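Local coordinates for thioredoxin (Bacillus cereus, PDB 3ZIT), which probably acts as a small thioredoxin- or glutaredoxin-like electron-transfer protein, cycling a pair of cysteines between dithiol and disulfide, at residues E30-V34 / K35-A39; E20-H24 / N25-Y29. The protein carries 1 engineered substitution. All coordinates share one frame; numbering follows the deposited sequence.

Interaction 1 (E30-V34 / K35-A39); sequences EEFDV and KKDAA
Asp33, the last residue of strand 30-33, turns its carboxylate over the bend that follows and grips it at Lys35 and Lys36. Its CB sets CG anti to the backbone N (chi1 -179°), which swings the carboxylate forward along the chain; Asp33 CG then lies 3.8 Å from Lys36 CG. OD1 accepts two backbone N-H groups: Lys35 N lies 2.9 Å from OD1 of Asp33, nearly in line with its C-O bond, while Lys36 N, 3.1 Å from the same OD1, comes from above the carboxylate plane. The bond from Lys35 N closes an Asx turn. At the other branch, OD2 of Asp33 forms a salt bridge to Lys36 NZ at 2.9 Å; the lysine chain runs extended across the carboxylate and bends only at its last torsion (chi4 52°) to bring NZ to OD2 from above the carboxylate plane. Asp33 also uses its backbone, O accepting from Asp37 N at 2.9 Å across the turn. Asp37 caps helix 38-47 through OD1 to Ala40 N. The bend lies at the surface, joining edge strand 30-33, which pairs with strand 4-8, to helix 38-47, whose Arg41 reaches Val34 O, while the Val34 side chain turns inward onto Tyr7 and Thr53.

Interaction 2 (E20-H24 / N25-Y29); sequences EFLKH and NNVAY
Helix 13-24 ends in a Schellman motif: Asn26 takes positive phi (58°), and Val27 N returns to Leu22 O at 3.0 Å with a nearly straight bond, while Asn26 N donates to Lys23 O from above that carbonyl's plane. One residue earlier, Asn25 holds Phe21 O twice. Its backbone N bonds at 3.1 Å to Phe21 O, and its amide ND2 reaches the same Phe21 O at 2.9 Å from the opposite face of the carbonyl plane. With CG beside its own backbone N (chi1 -74°), the Asn25 amide folds back along the helix, and ND2 also sits over one face of the Phe21 ring, 3.4 Å from CE1, the two planes inclined by 54°. On another side of the helix end, Leu22 meets the chain as it leaves. Its CB touches Tyr29 CE1 at 3.7 Å, CD1 lies over one face of the tyrosine ring in a CH-pi contact, and CD2 meets Val27 CG2 at 4.1 Å. Lys23 CG approaches near the ring plane at the phenol end, 3.3 Å from Tyr29 OH, whereas its NZ pairs with Glu20 on the helix surface. Leu22, Val27 and Tyr29 also pack against strand 4-8, and Phe21 against helix 68-75 and Phe66 of the second subunit. A water links His24 O to Asn26 ND2. The last-turn carbonyls of Phe21, Leu22, Lys23 and His24 thus find donors in the following residues or water, and the apolar contacts probably help set the direction in which the chain leaves for strand 30-33.

The two contacts lie in series along the chain, their centres about 19 Å apart: interaction 2 ends helix 13-24 and leads into strand 30-33, and interaction 1 leaves that strand for helix 38-47. Both are local turns next to the edge strand of the thioredoxin-type sheet, but they differ in setting. Interaction 1 is a surface contact governed by a carboxylate, an ammonium group and backbone N-H groups, with Val34 as its buried residue. Interaction 2 is partly buried, combining helix-end carbonyl bonds with aliphatic and aromatic packing on strand 4-8. An acidic side chain collects N-H groups before one helix; an asparagine amide serves a carbonyl at the end of the other.

Interaction 1 (E30-V34 / K35-A39)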
loop_
_atom_site.group_PDB
_atom_site.type_symbol
_atom_site.label_atom_id
_atom_site.label_comp_id
_atom_site.label_asym_id
_atom_site.label_seq_id
_atom_site.Cartn_x
_atom_site.Cartn_y
_atom_site.Cartn_z
ATOM N N GLU B 30 8.115 7.328 12.998
ATOM C CA GLU B 30 7.845 6.704 14.317
ATOM C C GLU B 30 6.417 6.267 14.324
ATOM O O GLU B 30 5.536 7.014 13.867
ATOM C CB GLU B 30 8.118 7.682 15.435
ATOM C CG GLU B 30 9.570 8.140 15.468
ATOM C CD GLU B 30 9.962 8.677 16.817
ATOM O OE1 GLU B 30 9.223 8.458 17.843
ATOM O OE2 GLU B 30 11.064 9.239 16.883
ATOM N N GLU B 31 6.134 5.092 14.857
ATOM C CA GLU B 31 4.802 4.590 14.895
ATOM C C GLU B 31 4.257 4.480 16.273
ATOM O O GLU B 31 5.018 4.364 17.298
ATOM C CB GLU B 31 4.621 3.265 14.210
ATOM C CG GLU B 31 5.241 2.116 14.977
ATOM C CD GLU B 31 5.185 0.972 14.104
ATOM O OE1 GLU B 31 4.074 0.343 13.973
ATOM O OE2 GLU B 31 6.041 0.799 13.273
ATOM N N PHE B 32 2.921 4.447 16.427
ATOM C CA PHE B 32 2.225 4.303 17.647
ATOM C C PHE B 32 1.053 3.378 17.436
ATOM O O PHE B 32 0.414 3.435 16.396
ATOM C CB PHE B 32 1.685 5.605 18.185
ATOM C CG PHE B 32 2.743 6.622 18.330
ATOM C CD1 PHE B 32 3.528 6.645 19.488
ATOM C CD2 PHE B 32 3.071 7.492 17.314
ATOM C CE1 PHE B 32 4.565 7.573 19.592
ATOM C CE2 PHE B 32 4.094 8.428 17.402
ATOM C CZ PHE B 32 4.879 8.428 18.556
ATOM N N ASP B 33 0.757 2.531 18.436
ATOM C CA ASP B 33 -0.394 1.605 18.436
ATOM C C ASP B 33 -1.431 2.181 19.343
ATOM O O ASP B 33 -1.226 2.242 20.535
ATOM C CB ASP B 33 0.099 0.246 18.858
ATOM C CG ASP B 33 -1.007 -0.812 18.866
ATOM O OD1 ASP B 33 -2.106 -0.519 19.245
ATOM O OD2 ASP B 33 -0.658 -1.998 18.529
ATOM N N VAL B 34 -2.538 2.659 18.763
ATOM C CA VAL B 34 -3.557 3.341 19.533
ATOM C C VAL B 34 -4.393 2.430 20.385
ATOM O O VAL B 34 -5.193 2.902 21.164
ATOM C CB VAL B 34 -4.382 4.297 18.646
ATOM C CG1 VAL B 34 -3.540 5.319 17.983
ATOM C CG2 VAL B 34 -5.267 3.544 17.638
ATOM N N LYS B 35 -4.302 1.102 20.201
ATOM C CA LYS B 35 -4.967 0.194 21.138
ATOM C C LYS B 35 -4.114 0.053 22.388
ATOM O O LYS B 35 -4.629 -0.028 23.487
ATOM C CB LYS B 35 -5.206 -1.164 20.474
ATOM C CG LYS B 35 -6.339 -1.207 19.478
ATOM C CD LYS B 35 -7.668 -1.220 20.207
ATOM C CE LYS B 35 -8.789 -1.464 19.165
ATOM N NZ LYS B 35 -9.233 -0.180 18.535
ATOM N N LYS B 36 -2.790 -0.024 22.260
ATOM C CA LYS B 36 -1.838 -0.302 23.355
ATOM C C LYS B 36 -1.346 0.925 24.018
ATOM O O LYS B 36 -0.781 0.832 25.096
ATOM C CB LYS B 36 -0.672 -1.118 22.822
ATOM C CG LYS B 36 -1.089 -2.452 22.244
ATOM C CD LYS B 36 0.143 -3.207 21.699
ATOM C CE LYS B 36 -0.102 -4.547 21.023
ATOM N NZ LYS B 36 -1.124 -4.476 19.981
ATOM N N ASP B 37 -1.430 2.089 23.397
ATOM C CA ASP B 37 -0.882 3.322 23.894
ATOM C C ASP B 37 -2.032 4.354 23.993
ATOM O O ASP B 37 -2.419 4.953 23.017
ATOM C CB ASP B 37 0.256 3.767 23.010
ATOM C CG ASP B 37 0.913 5.071 23.392
ATOM O OD1 ASP B 37 0.331 5.838 24.213
ATOM O OD2 ASP B 37 1.991 5.444 22.828
ATOM N N ALA B 38 -2.608 4.497 25.198
ATOM C CA ALA B 38 -3.722 5.398 25.423
ATOM C C ALA B 38 -3.342 6.847 25.140
ATOM O O ALA B 38 -4.186 7.610 24.676
ATOM C CB ALA B 38 -4.197 5.229 26.844
ATOM N N ALA B 39 -2.090 7.267 25.381
ATOM C CA ALA B 39 -1.690 8.630 25.068
ATOM C C ALA B 39 -1.735 8.904 23.580
ATOM O O ALA B 39 -2.205 9.936 23.091
ATOM C CB ALA B 39 -0.277 8.946 25.589
#

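Interaction 2 (E20-H24 / N25-Y29)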
loop_
_atom_site.group_PDB
_atom_site.type_symbol
_atom_site.label_atom_id
_atom_site.label_comp_id
_atom_site.label_asym_id
_atom_site.label_seq_id
_atom_site.Cartn_x
_atom_site.Cartn_y
_atom_site.Cartn_z
ATOM N N GLU B 20 4.189 -0.466 5.178
ATOM C CA GLU B 20 5.049 -1.099 4.196
ATOM C C GLU B 20 5.405 -0.194 3.075
ATOM O O GLU B 20 6.531 -0.258 2.551
ATOM C CB GLU B 20 4.451 -2.429 3.756
ATOM C CG GLU B 20 4.373 -3.449 4.947
ATOM C CD GLU B 20 5.771 -3.835 5.520
ATOM O OE1 GLU B 20 6.653 -4.051 4.678
ATOM O OE2 GLU B 20 5.982 -3.954 6.784
ATOM N N PHE B 21 4.449 0.637 2.629
ATOM C CA PHE B 21 4.708 1.687 1.635
ATOM C C PHE B 21 5.859 2.629 2.163
ATOM O O PHE B 21 6.763 2.966 1.435
ATOM C CB PHE B 21 3.427 2.402 1.338
ATOM C CG PHE B 21 3.610 3.642 0.490
ATOM C CD1 PHE B 21 3.738 3.461 -0.915
ATOM C CD2 PHE B 21 3.687 4.882 1.029
ATOM C CE1 PHE B 21 3.953 4.504 -1.784
ATOM C CE2 PHE B 21 3.912 6.031 0.164
ATOM C CZ PHE B 21 3.997 5.739 -1.235
ATOM N N LEU B 22 5.682 3.096 3.371
ATOM C CA LEU B 22 6.697 3.980 3.949
ATOM C C LEU B 22 8.039 3.280 4.066
ATOM O O LEU B 22 9.065 3.897 3.730
ATOM C CB LEU B 22 6.232 4.462 5.328
ATOM C CG LEU B 22 5.051 5.372 5.300
ATOM C CD1 LEU B 22 4.569 5.594 6.787
ATOM C CD2 LEU B 22 5.215 6.637 4.538
ATOM N N LYS B 23 8.076 2.022 4.484
ATOM C CA LYS B 23 9.330 1.257 4.534
ATOM C C LYS B 23 9.939 1.113 3.187
ATOM O O LYS B 23 11.149 1.246 3.002
ATOM C CB LYS B 23 9.133 -0.059 5.214
ATOM C CG LYS B 23 8.922 -0.031 6.647
ATOM C CD LYS B 23 8.365 -1.386 7.140
ATOM C CE LYS B 23 9.288 -2.330 7.792
ATOM N NZ LYS B 23 8.342 -3.468 8.090
ATOM N N HIS B 24 9.135 0.771 2.193
ATOM C CA HIS B 24 9.701 0.602 0.845
ATOM C C HIS B 24 10.324 1.885 0.282
ATOM O O HIS B 24 11.281 1.820 -0.501
ATOM C CB HIS B 24 8.591 0.109 -0.072
ATOM C CG HIS B 24 9.146 -0.272 -1.394
ATOM N ND1 HIS B 24 10.084 -1.263 -1.561
ATOM C CD2 HIS B 24 9.039 0.385 -2.551
ATOM C CE1 HIS B 24 10.430 -1.259 -2.836
ATOM N NE2 HIS B 24 9.788 -0.282 -3.461
ATOM N N ASN B 25 9.797 3.018 0.718
ATOM C CA ASN B 25 10.315 4.308 0.390
ATOM C C ASN B 25 11.377 4.824 1.353
ATOM O O ASN B 25 11.753 5.975 1.277
ATOM C CB ASN B 25 9.143 5.305 0.177
ATOM C CG ASN B 25 8.455 5.054 -1.113
ATOM O OD1 ASN B 25 8.936 5.494 -2.170
ATOM N ND2 ASN B 25 7.291 4.340 -1.062
ATOM N N ASN B 26 11.745 4.011 2.325
ATOM C CA ASN B 26 12.811 4.322 3.285
ATOM C C ASN B 26 12.543 5.601 4.039
ATOM O O ASN B 26 13.442 6.396 4.310
ATOM C CB ASN B 26 14.145 4.325 2.592
ATOM C CG ASN B 26 14.403 3.008 1.968
ATOM O OD1 ASN B 26 14.472 2.011 2.653
ATOM N ND2 ASN B 26 14.422 2.971 0.645
ATOM N N VAL B 27 11.292 5.804 4.457
ATOM C CA VAL B 27 10.892 6.940 5.200
ATOM C C VAL B 27 11.203 6.759 6.667
ATOM O O VAL B 27 10.996 5.686 7.231
ATOM C CB VAL B 27 9.361 7.197 5.017
ATOM C CG1 VAL B 27 8.830 8.226 5.935
ATOM C CG2 VAL B 27 9.099 7.583 3.535
ATOM N N ALA B 28 11.716 7.832 7.310
ATOM C CA ALA B 28 12.129 7.773 8.730
ATOM C C ALA B 28 10.959 8.165 9.584
ATOM O O ALA B 28 10.887 9.247 10.082
ATOM C CB ALA B 28 13.291 8.701 8.955
ATOM N N TYR B 29 10.044 7.242 9.873
ATOM C CA TYR B 29 8.847 7.486 10.689
ATOM C C TYR B 29 8.941 6.856 12.080
ATOM O O TYR B 29 9.757 5.938 12.302
ATOM C CB TYR B 29 7.567 6.954 9.997
ATOM C CG TYR B 29 7.517 5.511 9.791
ATOM C CD1 TYR B 29 8.028 4.936 8.663
ATOM C CD2 TYR B 29 6.933 4.647 10.736
ATOM C CE1 TYR B 29 7.972 3.521 8.453
ATOM C CE2 TYR B 29 6.840 3.282 10.552
ATOM C CZ TYR B 29 7.374 2.717 9.403
ATOM O OH TYR B 29 7.278 1.347 9.207
HETATM O O HOH W 1 13.569 0.256 -0.160
#